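Local coordinates for protein 5-oxopent-3-ene-1,2,5-tricarboxylate decarboxylase (Exiguobacterium antarcticum B7, PDB 6IYM) that belongs to the fumarylacetoacetate hydrolase family and carries a magnesium ion in a site formed by acidic side chains of its predominantly beta fold, at residues P68-I73 against A233-A238; V95-A100 against I153-A158; D109-H114 against D175-F180. All blocks are in the same frame, centred on the assembly; numbering follows the deposited sequence.

Contact 1. Residues P68-I73 against A233-A238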
loop_
_atom_site.group_PDB
_atom_site.type_symbol
_atom_site.label_atom_id
_atom_site.label_comp_id
_atom_site.label_asym_id
_atom_site.label_seq_id
_atom_site.Cartn_x
_atom_site.Cartn_y
_atom_site.Cartn_z
ATOM N N PRO A 68 -1.348 -7.591 6.477
ATOM C CA PRO A 68 -0.698 -7.722 5.182
ATOM C C PRO A 68 0.549 -6.838 5.215
ATOM O O PRO A 68 0.515 -5.729 5.740
ATOM C CB PRO A 68 -1.736 -7.255 4.152
ATOM C CG PRO A 68 -3.033 -7.082 4.915
ATOM C CD PRO A 68 -2.666 -6.961 6.381
ATOM N N PRO A 69 1.695 -7.323 4.699
ATOM C CA PRO A 69 2.941 -6.557 4.756
ATOM C C PRO A 69 2.896 -5.302 3.866
ATOM O O PRO A 69 3.715 -4.424 4.041
ATOM C CB PRO A 69 3.966 -7.589 4.253
ATOM C CG PRO A 69 3.169 -8.449 3.286
ATOM C CD PRO A 69 1.842 -8.614 4.005
ATOM N N ARG A 70 1.945 -5.236 2.927
ATOM C CA ARG A 70 1.737 -4.029 2.100
ATOM C C ARG A 70 0.241 -3.854 1.803
ATOM O O ARG A 70 -0.543 -4.739 2.193
ATOM C CB ARG A 70 2.690 -4.103 0.898
ATOM C CG ARG A 70 2.250 -4.982 -0.254
ATOM C CD ARG A 70 3.467 -5.178 -1.149
ATOM N NE ARG A 70 3.168 -5.839 -2.412
ATOM C CZ ARG A 70 3.751 -5.573 -3.583
ATOM N NH1 ARG A 70 4.666 -4.622 -3.690
ATOM N NH2 ARG A 70 3.394 -6.256 -4.653
ATOM N N ASN A 71 -0.158 -2.745 1.162
ATOM C CA ASN A 71 -1.600 -2.453 0.998
ATOM C C ASN A 71 -2.240 -3.634 0.269
ATOM O O ASN A 71 -1.589 -4.243 -0.601
ATOM C CB ASN A 71 -1.908 -1.189 0.217
ATOM C CG ASN A 71 -1.428 0.084 0.877
ATOM O OD1 ASN A 71 -0.618 0.056 1.788
ATOM N ND2 ASN A 71 -1.890 1.211 0.370
ATOM N N VAL A 72 -3.468 -3.953 0.659
ATOM C CA VAL A 72 -4.353 -4.919 -0.052
ATOM C C VAL A 72 -4.618 -4.358 -1.464
ATOM O O VAL A 72 -5.037 -3.184 -1.598
ATOM C CB VAL A 72 -5.658 -5.131 0.739
ATOM C CG1 VAL A 72 -6.610 -6.046 -0.011
ATOM C CG2 VAL A 72 -5.373 -5.678 2.125
ATOM N N ILE A 73 -4.307 -5.140 -2.489
ATOM C CA ILE A 73 -4.523 -4.731 -3.908
ATOM C C ILE A 73 -5.948 -5.104 -4.284
ATOM O O ILE A 73 -6.284 -6.277 -4.068
ATOM C CB ILE A 73 -3.501 -5.382 -4.852
ATOM C CG1 ILE A 73 -2.065 -5.040 -4.435
ATOM C CG2 ILE A 73 -3.801 -4.991 -6.289
ATOM C CD1 ILE A 73 -0.981 -5.891 -5.099
ATOM N N ALA A 233 5.154 -12.558 -1.529
ATOM C CA ALA A 233 4.572 -13.562 -0.619
ATOM C C ALA A 233 3.766 -12.815 0.457
ATOM O O ALA A 233 4.282 -11.850 1.030
ATOM C CB ALA A 233 5.656 -14.426 -0.019
ATOM N N GLY A 234 2.506 -13.201 0.648
ATOM C CA GLY A 234 1.604 -12.579 1.637
ATOM C C GLY A 234 0.823 -11.415 1.072
ATOM O O GLY A 234 0.020 -10.809 1.842
ATOM N N ASP A 235 1.032 -11.061 -0.200
ATOM C CA ASP A 235 0.111 -10.123 -0.902
ATOM C C ASP A 235 -1.333 -10.648 -0.823
ATOM O O ASP A 235 -1.540 -11.885 -0.935
ATOM C CB ASP A 235 0.484 -9.943 -2.367
ATOM C CG ASP A 235 1.341 -8.729 -2.640
ATOM O OD1 ASP A 235 1.351 -7.812 -1.791
ATOM O OD2 ASP A 235 1.983 -8.712 -3.711
ATOM N N VAL A 236 -2.289 -9.735 -0.651
ATOM C CA VAL A 236 -3.756 -10.009 -0.636
ATOM C C VAL A 236 -4.374 -9.276 -1.828
ATOM O O VAL A 236 -4.313 -8.038 -1.879
ATOM C CB VAL A 236 -4.424 -9.575 0.683
ATOM C CG1 VAL A 236 -5.911 -9.915 0.719
ATOM C CG2 VAL A 236 -3.739 -10.179 1.891
ATOM N N ILE A 237 -4.980 -10.004 -2.754
ATOM C CA ILE A 237 -5.641 -9.364 -3.917
ATOM C C ILE A 237 -7.146 -9.568 -3.769
ATOM O O ILE A 237 -7.610 -10.751 -3.819
ATOM C CB ILE A 237 -5.059 -9.917 -5.232
ATOM C CG1 ILE A 237 -3.534 -9.855 -5.211
ATOM C CG2 ILE A 237 -5.634 -9.164 -6.426
ATOM C CD1 ILE A 237 -2.863 -10.466 -6.407
ATOM N N ALA A 238 -7.886 -8.469 -3.645
ATOM C CA ALA A 238 -9.356 -8.477 -3.551
ATOM C C ALA A 238 -9.914 -8.442 -4.981
ATOM O O ALA A 238 -9.615 -7.488 -5.667
ATOM C CB ALA A 238 -9.810 -7.322 -2.720
#
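Ile73 and Ile237 pair in parallel register, their CA atoms 4.8 Å apart, with Ile73 N hydrogen-bonded to Val236 O (3.0 Å) and Ile73 O accepting the N-H of Ala238 (2.7 Å). This joins strand 72-75 to strand 236-238 in the mixed sheet, and 236-238 pairs in turn with strand 121-131, which carries Glu124 and Glu126 of the magnesium site. Both isoleucines turn to one face of the sheet; CG1 of Val72 meets CG1 of Val236 at 4.0 Å, and CB of Pro68 approaches Val236 CG2. Before the strands begin, Arg70 grips the Asp235 carboxylate side-on in a two-pronged salt bridge: NE to OD1 at 2.8 Å, NH2 to OD2 at 3.0 Å. Each oxygen offers its syn lone pair, and the two flat groups lie only 21° apart. Arg70 CG comes within 3.3 Å of Asp235 OD1. Asp235 OD2 also accepts from Glu232 N and Arg70 NH2 also donates to Thr230 O, while NH1 reaches Ser102 of the second subunit. Buried and held by two hydrogen bonds, the ion pair probably keeps both charges and fixes the rotation of both groups where the sheet approaches the dimer interface.

Contact 2. Residues V95-A100 against I153-A158. With MG (magnesium ion), chain C.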
loop_
_atom_site.group_PDB
_atom_site.type_symbol
_atom_site.label_atom_id
_atom_site.label_comp_id
_atom_site.label_asym_id
_atom_site.label_seq_id
_atom_site.Cartn_x
_atom_site.Cartn_y
_atom_site.Cartn_z
ATOM N N VAL A 95 -9.305 -1.973 -13.363
ATOM C CA VAL A 95 -9.130 -0.857 -12.395
ATOM C C VAL A 95 -8.457 -1.468 -11.163
ATOM O O VAL A 95 -8.904 -2.575 -10.742
ATOM C CB VAL A 95 -10.489 -0.196 -12.071
ATOM C CG1 VAL A 95 -10.413 0.789 -10.916
ATOM C CG2 VAL A 95 -11.083 0.492 -13.292
ATOM N N LEU A 96 -7.372 -0.845 -10.682
ATOM C CA LEU A 96 -6.588 -1.340 -9.522
ATOM C C LEU A 96 -6.412 -0.191 -8.538
ATOM O O LEU A 96 -6.114 0.871 -8.986
ATOM C CB LEU A 96 -5.231 -1.878 -9.984
ATOM C CG LEU A 96 -5.261 -3.285 -10.576
ATOM C CD1 LEU A 96 -3.922 -3.659 -11.199
ATOM C CD2 LEU A 96 -5.651 -4.318 -9.523
ATOM N N PHE A 97 -6.646 -0.428 -7.248
ATOM C CA PHE A 97 -6.397 0.540 -6.145
ATOM C C PHE A 97 -6.074 -0.253 -4.873
ATOM O O PHE A 97 -6.129 -1.511 -4.905
ATOM C CB PHE A 97 -7.600 1.466 -5.961
ATOM C CG PHE A 97 -8.888 0.706 -5.877
ATOM C CD1 PHE A 97 -9.599 0.404 -7.022
ATOM C CD2 PHE A 97 -9.353 0.255 -4.654
ATOM C CE1 PHE A 97 -10.776 -0.324 -6.947
ATOM C CE2 PHE A 97 -10.522 -0.482 -4.582
ATOM C CZ PHE A 97 -11.230 -0.770 -5.727
ATOM N N THR A 98 -5.751 0.430 -3.773
ATOM C CA THR A 98 -5.304 -0.275 -2.547
ATOM C C THR A 98 -6.097 0.170 -1.323
ATOM O O THR A 98 -6.795 1.223 -1.354
ATOM C CB THR A 98 -3.800 -0.069 -2.358
ATOM O OG1 THR A 98 -3.546 1.294 -2.011
ATOM C CG2 THR A 98 -3.029 -0.460 -3.592
ATOM N N LYS A 99 -5.949 -0.615 -0.268
ATOM C CA LYS A 99 -6.463 -0.322 1.091
ATOM C C LYS A 99 -5.289 -0.402 2.061
ATOM O O LYS A 99 -4.630 -1.435 2.040
ATOM C CB LYS A 99 -7.520 -1.349 1.487
ATOM C CG LYS A 99 -8.822 -1.232 0.708
ATOM C CD LYS A 99 -9.699 -2.427 0.922
ATOM C CE LYS A 99 -10.588 -2.279 2.145
ATOM N NZ LYS A 99 -11.667 -1.279 1.909
ATOM N N ALA A 100 -5.033 0.663 2.830
ATOM C CA ALA A 100 -3.983 0.698 3.877
ATOM C C ALA A 100 -4.194 -0.492 4.800
ATOM O O ALA A 100 -5.344 -0.827 5.088
ATOM C CB ALA A 100 -4.012 1.986 4.644
ATOM N N ILE A 153 -12.448 -10.801 1.859
ATOM C CA ILE A 153 -12.282 -9.363 2.164
ATOM C C ILE A 153 -13.665 -8.724 2.053
ATOM O O ILE A 153 -14.364 -9.026 1.091
ATOM C CB ILE A 153 -11.275 -8.729 1.190
ATOM C CG1 ILE A 153 -9.865 -9.208 1.506
ATOM C CG2 ILE A 153 -11.370 -7.218 1.198
ATOM C CD1 ILE A 153 -9.290 -8.538 2.690
ATOM N N ASN A 154 -14.018 -7.869 3.010
ATOM C CA ASN A 154 -15.121 -6.891 2.873
ATOM C C ASN A 154 -14.458 -5.551 2.564
ATOM O O ASN A 154 -13.838 -4.950 3.487
ATOM C CB ASN A 154 -16.023 -6.864 4.109
ATOM C CG ASN A 154 -17.315 -6.100 3.892
ATOM O OD1 ASN A 154 -17.465 -5.361 2.912
ATOM N ND2 ASN A 154 -18.207 -6.190 4.857
ATOM N N ASP A 155 -14.574 -5.112 1.310
ATOM C CA ASP A 155 -13.975 -3.844 0.822
ATOM C C ASP A 155 -14.929 -2.749 1.263
ATOM O O ASP A 155 -15.637 -2.202 0.413
ATOM C CB ASP A 155 -13.708 -3.898 -0.696
ATOM C CG ASP A 155 -13.220 -2.605 -1.360
ATOM O OD1 ASP A 155 -12.843 -1.664 -0.642
ATOM O OD2 ASP A 155 -13.240 -2.533 -2.626
ATOM N N VAL A 156 -14.974 -2.465 2.553
ATOM C CA VAL A 156 -15.869 -1.405 3.106
ATOM C C VAL A 156 -15.425 -0.070 2.478
ATOM O O VAL A 156 -14.204 0.143 2.333
ATOM C CB VAL A 156 -15.854 -1.361 4.649
ATOM C CG1 VAL A 156 -16.690 -0.199 5.178
ATOM C CG2 VAL A 156 -16.286 -2.667 5.283
ATOM N N THR A 157 -16.383 0.779 2.097
ATOM C CA THR A 157 -16.178 1.958 1.235
ATOM C C THR A 157 -17.069 3.122 1.693
ATOM O O THR A 157 -18.267 2.898 1.941
ATOM C CB THR A 157 -16.511 1.622 -0.224
ATOM O OG1 THR A 157 -15.768 0.506 -0.713
ATOM C CG2 THR A 157 -16.300 2.809 -1.140
ATOM N N ALA A 158 -16.505 4.333 1.736
ATOM C CA ALA A 158 -17.228 5.608 1.900
ATOM C C ALA A 158 -17.473 6.161 0.501
ATOM O O ALA A 158 -16.556 6.751 -0.071
ATOM C CB ALA A 158 -16.409 6.568 2.740
HETATM MG MG MG C . -14.112 -3.682 -4.146
#
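Lys99 and Asp155 make the one salt bridge of this contact, Lys99 NZ standing 2.8 Å from Asp155 OD1. The ammonium meets this oxygen on its anti side, 18° out of the carboxylate plane. A bend at chi3 (87°) turns CE and a second at chi4 (72°) turns NZ to the aspartate, with CD and CE each 3.6 Å from OD1, and leaves NZ 2.9 Å from Val156 O. Outside these segments NZ also donates to the carbonyl oxygens of Lys172 and Phe177.

Metal binding occupies the other carboxylate oxygen. Asp155 OD2 coordinates the magnesium ion at 2.1 Å, and Glu124 and Glu126 complete the protein side of the site. Lys99 on OD1, and the metal and Lys172 NZ on OD2, probably help to hold the carboxylate in place, making Lys99 a second-shell residue that would help to orient it.

Van der Waals contact is slight: the rim of the Phe97 ring comes tip to tip with the aspartate, CE2 lying 3.9 Å from OD2 near the ring plane.

Within 153-158, Asp155 centres an inverse gamma turn, and Thr157 OG1 donates to its carbonyl oxygen from above the carbonyl plane. The turn interrupts strand 147-158, which pairs with strands 121-131 and 178-186, whereas strand 96-99 approaches from beside strand 72-75.

Contact 3. Residues D109-H114 against D175-F180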
loop_
_atom_site.group_PDB
_atom_site.type_symbol
_atom_site.label_atom_id
_atom_site.label_comp_id
_atom_site.label_asym_id
_atom_site.label_seq_id
_atom_site.Cartn_x
_atom_site.Cartn_y
_atom_site.Cartn_z
ATOM N N ASP A 109 -14.929 -8.423 14.528
ATOM C CA ASP A 109 -14.452 -7.078 14.932
ATOM C C ASP A 109 -15.419 -6.037 14.404
ATOM O O ASP A 109 -15.855 -6.104 13.248
ATOM C CB ASP A 109 -13.058 -6.736 14.403
ATOM C CG ASP A 109 -11.956 -7.423 15.167
ATOM O OD1 ASP A 109 -12.305 -8.132 16.125
ATOM O OD2 ASP A 109 -10.765 -7.293 14.757
ATOM N N PRO A 110 -15.682 -4.998 15.214
ATOM C CA PRO A 110 -16.461 -3.857 14.758
ATOM C C PRO A 110 -15.799 -3.117 13.581
ATOM O O PRO A 110 -14.563 -3.064 13.510
ATOM C CB PRO A 110 -16.509 -2.926 15.981
ATOM C CG PRO A 110 -16.117 -3.793 17.159
ATOM C CD PRO A 110 -15.210 -4.865 16.607
ATOM N N ILE A 111 -16.629 -2.595 12.669
ATOM C CA ILE A 111 -16.227 -1.602 11.642
ATOM C C ILE A 111 -16.533 -0.221 12.222
ATOM O O ILE A 111 -17.705 0.058 12.483
ATOM C CB ILE A 111 -16.970 -1.846 10.310
ATOM C CG1 ILE A 111 -16.545 -3.154 9.636
ATOM C CG2 ILE A 111 -16.813 -0.674 9.367
ATOM C CD1 ILE A 111 -17.672 -3.808 8.880
ATOM N N GLU A 112 -15.516 0.594 12.468
ATOM C CA GLU A 112 -15.711 1.969 12.972
ATOM C C GLU A 112 -16.620 2.701 11.980
ATOM O O GLU A 112 -16.351 2.631 10.774
ATOM C CB GLU A 112 -14.336 2.605 13.193
ATOM C CG GLU A 112 -14.374 4.047 13.637
ATOM C CD GLU A 112 -13.033 4.616 14.076
ATOM O OE1 GLU A 112 -13.031 5.766 14.553
ATOM O OE2 GLU A 112 -11.989 3.931 13.919
ATOM N N ARG A 113 -17.681 3.354 12.471
ATOM C CA ARG A 113 -18.743 3.987 11.638
ATOM C C ARG A 113 -18.262 5.290 10.974
ATOM O O ARG A 113 -18.725 5.581 9.822
ATOM C CB ARG A 113 -19.992 4.223 12.502
ATOM C CG ARG A 113 -20.982 5.240 11.943
ATOM C CD ARG A 113 -21.804 4.692 10.791
ATOM N NE ARG A 113 -22.667 5.712 10.203
ATOM C CZ ARG A 113 -22.304 6.575 9.275
ATOM N NH1 ARG A 113 -21.072 6.549 8.790
ATOM N NH2 ARG A 113 -23.175 7.465 8.814
ATOM N N HIS A 114 -17.414 6.076 11.651
ATOM C CA HIS A 114 -16.849 7.371 11.164
ATOM C C HIS A 114 -17.985 8.298 10.667
ATOM O O HIS A 114 -17.893 8.807 9.531
ATOM C CB HIS A 114 -15.789 7.127 10.058
ATOM C CG HIS A 114 -14.607 6.278 10.427
ATOM N ND1 HIS A 114 -13.440 6.805 10.963
ATOM C CD2 HIS A 114 -14.362 4.957 10.234
ATOM C CE1 HIS A 114 -12.580 5.828 11.180
ATOM N NE2 HIS A 114 -13.118 4.673 10.726
ATOM N N ASP A 175 -9.789 3.499 9.271
ATOM C CA ASP A 175 -9.646 2.390 10.239
ATOM C C ASP A 175 -10.986 1.610 10.280
ATOM O O ASP A 175 -12.044 2.238 10.389
ATOM C CB ASP A 175 -9.201 2.888 11.620
ATOM C CG ASP A 175 -7.828 3.583 11.651
ATOM O OD1 ASP A 175 -7.110 3.604 10.613
ATOM O OD2 ASP A 175 -7.491 4.134 12.697
ATOM N N GLY A 176 -10.939 0.282 10.183
ATOM C CA GLY A 176 -12.115 -0.601 10.257
ATOM C C GLY A 176 -12.594 -1.049 8.888
ATOM O O GLY A 176 -13.382 -2.010 8.849
ATOM N N PHE A 177 -12.112 -0.441 7.795
ATOM C CA PHE A 177 -12.715 -0.613 6.447
ATOM C C PHE A 177 -12.224 -1.880 5.724
ATOM O O PHE A 177 -12.513 -1.997 4.502
ATOM C CB PHE A 177 -12.471 0.624 5.592
ATOM C CG PHE A 177 -13.440 1.757 5.814
ATOM C CD1 PHE A 177 -14.090 1.924 7.019
ATOM C CD2 PHE A 177 -13.647 2.686 4.816
ATOM C CE1 PHE A 177 -14.974 2.981 7.208
ATOM C CE2 PHE A 177 -14.529 3.744 4.997
ATOM C CZ PHE A 177 -15.195 3.886 6.199
ATOM N N CYS A 178 -11.511 -2.808 6.378
ATOM C CA CYS A 178 -11.070 -4.047 5.683
ATOM C C CYS A 178 -11.159 -5.279 6.581
ATOM O O CYS A 178 -10.143 -5.889 6.923
ATOM C CB CYS A 178 -9.669 -3.861 5.098
ATOM S SG CYS A 178 -9.317 -5.050 3.781
ATOM N N PRO A 179 -12.383 -5.765 6.902
ATOM C CA PRO A 179 -12.575 -7.119 7.398
ATOM C C PRO A 179 -11.857 -8.119 6.504
ATOM O O PRO A 179 -11.967 -8.009 5.287
ATOM C CB PRO A 179 -14.082 -7.361 7.258
ATOM C CG PRO A 179 -14.650 -5.977 7.478
ATOM C CD PRO A 179 -13.663 -5.050 6.799
ATOM N N PHE A 180 -11.162 -9.058 7.131
ATOM C CA PHE A 180 -10.302 -10.046 6.459
ATOM C C PHE A 180 -10.369 -11.342 7.252
ATOM O O PHE A 180 -10.023 -11.327 8.419
ATOM C CB PHE A 180 -8.895 -9.461 6.346
ATOM C CG PHE A 180 -7.830 -10.394 5.828
ATOM C CD1 PHE A 180 -8.055 -11.173 4.713
ATOM C CD2 PHE A 180 -6.536 -10.342 6.341
ATOM C CE1 PHE A 180 -7.046 -11.981 4.213
ATOM C CE2 PHE A 180 -5.516 -11.122 5.812
ATOM C CZ PHE A 180 -5.782 -11.974 4.778
#
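Ile111 lies against the turn at Gly176 and Phe177, and here the two segments are closest, with the CA atoms of Ile111 and Gly176 only 4.5 Å apart. With CG1 anti to the carbonyl carbon (chi1 -68°), that branch of the isoleucine sits 3.5 Å from Gly176 O and also meets Pro179 CG, while CG2 flanks the same oxygen. Ile111 CD1 lies 4.0 Å from Pro179 CG, the two side chains crossing at about a right angle. Gly176 packs close against Glu112 N, where a beta carbon would have no room, and its positive phi itself favours glycine. His114 closes this packed side by donating from NE2 to Asp175 O. That bond is short, 2.7 Å, and nearly straight at 166°; it lies in the imidazole plane and meets a carbonyl lone pair. It helps to hold the ring in this orientation, while Glu112 CG lies over one face toward the rim. The Phe177 ring approaches obliquely, its plane 86° from that of the imidazole, with CE1 3.7 Å from His114 CD2.

The contact joins the two beta sheets of the subunit. Strand 111-112 is an outermost strand, within this chain, of the smaller sheet and pairs with strand 269-276, whereas 178-186 belongs to the larger sheet; Pro179, and Phe177 just before the strand, touch strand 147-158.

Packing is looser around the partly exposed Glu112 and Asp175. Their side chains run side by side in the same direction, Glu112 OE2 coming no nearer than 3.8 Å to Asp175 CB, and the two carboxylates do not bond to each other. Instead Arg136 of the second subunit forms salt bridges with both, which would relieve the repulsion between the neighbouring acids, and Asp175 OD2 also accepts from Thr230 of that subunit.

Overall arrangement
From the N terminus, the chain first passes through 68-73, which opens the widest loop; contact 1 closes it only when 233-238 arrives, and contacts 2 and 3 both nest inside. Segment 95-100 follows on the strand beside 72-75, and 109-114 enters the second sheet. The chain then returns through 153-158, closing contact 2, and 175-180, closing contact 3, so these two loops cross. Contacts 1 and 2 meet where strands 72-75 and 96-99 pair; contacts 2 and 3 meet where 147-158 neighbours 178-186. Contact 3 ties the smaller sheet to this larger one, and all three also touch the second subunit.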